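Local coordinates for protein lactose Operon Repressor (Escherichia coli, PDB 1JYE) that represses transcription of the lactose operon by binding operator DNA until an inducer releases it, at residues N157-S162 against R294-T299. The protein carries 1 engineered substitution. Residues are numbered along the deposited sequence; the frame is centred on the assembly and turned at random.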
loop_
_atom_site.group_PDB
_atom_site.type_symbol
_atom_site.label_atom_id
_atom_site.label_comp_id
_atom_site.label_asym_id
_atom_site.label_seq_id
_atom_site.Cartn_x
_atom_site.Cartn_y
_atom_site.Cartn_z
ATOM N N ASN A 157 -20.327 18.242 1.888
ATOM C CA ASN A 157 -19.441 18.396 0.737
ATOM C C ASN A 157 -18.670 17.097 0.593
ATOM O O ASN A 157 -18.069 16.621 1.557
ATOM C CB ASN A 157 -18.465 19.555 0.954
ATOM C CG ASN A 157 -19.169 20.891 1.053
ATOM O OD1 ASN A 157 -20.076 21.182 0.276
ATOM N ND2 ASN A 157 -18.747 21.717 2.003
ATOM N N SER A 158 -18.680 16.519 -0.603
ATOM C CA SER A 158 -17.993 15.253 -0.803
ATOM C C SER A 158 -17.606 14.964 -2.242
ATOM O O SER A 158 -18.091 15.593 -3.179
ATOM C CB SER A 158 -18.884 14.108 -0.313
ATOM O OG SER A 158 -20.083 14.051 -1.079
ATOM N N ILE A 159 -16.701 14.005 -2.391
ATOM C CA ILE A 159 -16.265 13.535 -3.695
ATOM C C ILE A 159 -16.092 12.041 -3.514
ATOM O O ILE A 159 -15.291 11.605 -2.683
ATOM C CB ILE A 159 -14.896 14.102 -4.129
ATOM C CG1 ILE A 159 -14.907 15.630 -4.073
ATOM C CG2 ILE A 159 -14.584 13.618 -5.548
ATOM C CD1 ILE A 159 -13.548 16.260 -4.364
ATOM N N ILE A 160 -16.860 11.250 -4.253
ATOM C CA ILE A 160 -16.721 9.806 -4.154
ATOM C C ILE A 160 -16.815 9.202 -5.542
ATOM O O ILE A 160 -17.231 9.866 -6.493
ATOM C CB ILE A 160 -17.809 9.156 -3.255
ATOM C CG1 ILE A 160 -19.179 9.248 -3.927
ATOM C CG2 ILE A 160 -17.820 9.822 -1.881
ATOM C CD1 ILE A 160 -20.249 8.440 -3.212
ATOM N N PHE A 161 -16.402 7.947 -5.659
ATOM C CA PHE A 161 -16.467 7.245 -6.932
ATOM C C PHE A 161 -17.883 6.719 -7.130
ATOM O O PHE A 161 -18.600 6.460 -6.162
ATOM C CB PHE A 161 -15.476 6.085 -6.939
ATOM C CG PHE A 161 -14.048 6.521 -7.013
ATOM C CD1 PHE A 161 -13.550 7.102 -8.173
ATOM C CD2 PHE A 161 -13.203 6.370 -5.918
ATOM C CE1 PHE A 161 -12.220 7.532 -8.247
ATOM C CE2 PHE A 161 -11.874 6.795 -5.980
ATOM C CZ PHE A 161 -11.386 7.378 -7.149
ATOM N N SER A 162 -18.287 6.567 -8.384
ATOM C CA SER A 162 -19.622 6.065 -8.679
ATOM C C SER A 162 -19.751 4.570 -8.385
ATOM O O SER A 162 -19.304 3.732 -9.169
ATOM C CB SER A 162 -19.975 6.322 -10.144
ATOM O OG SER A 162 -21.256 5.786 -10.444
ATOM N N ARG A 294 -5.527 8.613 -7.290
ATOM C CA ARG A 294 -4.676 9.781 -7.460
ATOM C C ARG A 294 -5.548 10.975 -7.834
ATOM O O ARG A 294 -5.384 12.074 -7.301
ATOM C CB ARG A 294 -3.645 9.537 -8.560
ATOM C CG ARG A 294 -2.594 10.630 -8.665
ATOM C CD ARG A 294 -1.994 10.688 -10.062
ATOM N NE ARG A 294 -2.596 11.743 -10.877
ATOM C CZ ARG A 294 -3.879 11.799 -11.226
ATOM N NH1 ARG A 294 -4.724 10.854 -10.839
ATOM N NH2 ARG A 294 -4.321 12.810 -11.959
ATOM N N LEU A 295 -6.480 10.754 -8.756
ATOM C CA LEU A 295 -7.376 11.816 -9.185
ATOM C C LEU A 295 -8.225 12.294 -8.008
ATOM O O LEU A 295 -8.417 13.494 -7.821
ATOM C CB LEU A 295 -8.283 11.324 -10.315
ATOM C CG LEU A 295 -9.307 12.337 -10.833
ATOM C CD1 LEU A 295 -8.590 13.548 -11.408
ATOM C CD2 LEU A 295 -10.185 11.683 -11.886
ATOM N N LEU A 296 -8.727 11.356 -7.214
ATOM C CA LEU A 296 -9.549 11.711 -6.058
ATOM C C LEU A 296 -8.777 12.576 -5.063
ATOM O O LEU A 296 -9.262 13.621 -4.630
ATOM C CB LEU A 296 -10.049 10.447 -5.354
ATOM C CG LEU A 296 -10.841 10.674 -4.063
ATOM C CD1 LEU A 296 -12.107 11.473 -4.362
ATOM C CD2 LEU A 296 -11.190 9.330 -3.441
ATOM N N GLY A 297 -7.576 12.135 -4.698
ATOM C CA GLY A 297 -6.772 12.890 -3.754
ATOM C C GLY A 297 -6.425 14.267 -4.284
ATOM O O GLY A 297 -6.556 15.268 -3.580
ATOM N N GLN A 298 -5.980 14.320 -5.535
ATOM C CA GLN A 298 -5.626 15.586 -6.164
ATOM C C GLN A 298 -6.828 16.528 -6.173
ATOM O O GLN A 298 -6.741 17.683 -5.748
ATOM C CB GLN A 298 -5.167 15.335 -7.601
ATOM C CG GLN A 298 -4.728 16.573 -8.360
ATOM C CD GLN A 298 -4.494 16.280 -9.829
ATOM O OE1 GLN A 298 -5.440 16.173 -10.612
ATOM N NE2 GLN A 298 -3.231 16.126 -10.208
ATOM N N THR A 299 -7.956 16.023 -6.654
ATOM C CA THR A 299 -9.166 16.829 -6.739
ATOM C C THR A 299 -9.651 17.314 -5.374
ATOM O O THR A 299 -10.141 18.438 -5.254
ATOM C CB THR A 299 -10.296 16.045 -7.445
ATOM O OG1 THR A 299 -9.823 15.576 -8.718
ATOM C CG2 THR A 299 -11.509 16.943 -7.677
#
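Strand 158-161 runs almost exactly antiparallel to helix 294-299 in direction, 175° between the axes at a closest approach of 9.4 Å, and Ile159 sits opposite Leu296 with their CA atoms 7.3 Å apart. This is helix-on-strand packing in the periplasmic-binding-protein-like fold of the LacI family: helix 293-308 packs on strand 158-161, an outermost strand of the small mixed sheet it forms with strands 316-324 and 288-290, separate from the parallel sheets of the two lobes. No hydrogen bond crosses, so carbon surfaces do the joining. Leu296 CG stands anti to the backbone N (chi1 176°), and from there its two methyls part toward different neighbours. CD1 presses on the CG2 branch of Ile159 at 3.5 Å, a tight pair for two carbons. CD2 comes obliquely to CE2 of Phe161 at 3.7 Å, while Leu296 CB lies 3.8 Å from CZ of the same ring. A forked leucine suits this place, since it meets two strand side chains at once. Beta-branched Ile159 is equally apt: its CG2 serves Leu296, while its CG1 arm runs extended to CD1 and the methyl of Thr299. Phe161 has the reach to bring CE2 and CZ, at the far end of the ring, to the helix although its CB does not aim there. Leu319 of strand 316-324 touches Ile159, Phe161 and Leu296, closing the same apolar cluster, and Ile79 of helix 74-89 touches Leu296. Thr299 reconciles a polar group with this apolar face by turning CG2 to Ile159 CD1 (3.9 Å) and its hydroxyl back to its own helix. There Leu295 O takes two bonds from opposite faces of its carbonyl plane, one from Thr299 N and one from Thr299 OG1, the hydroxyl lying 2.7 Å away and 36° out of that plane.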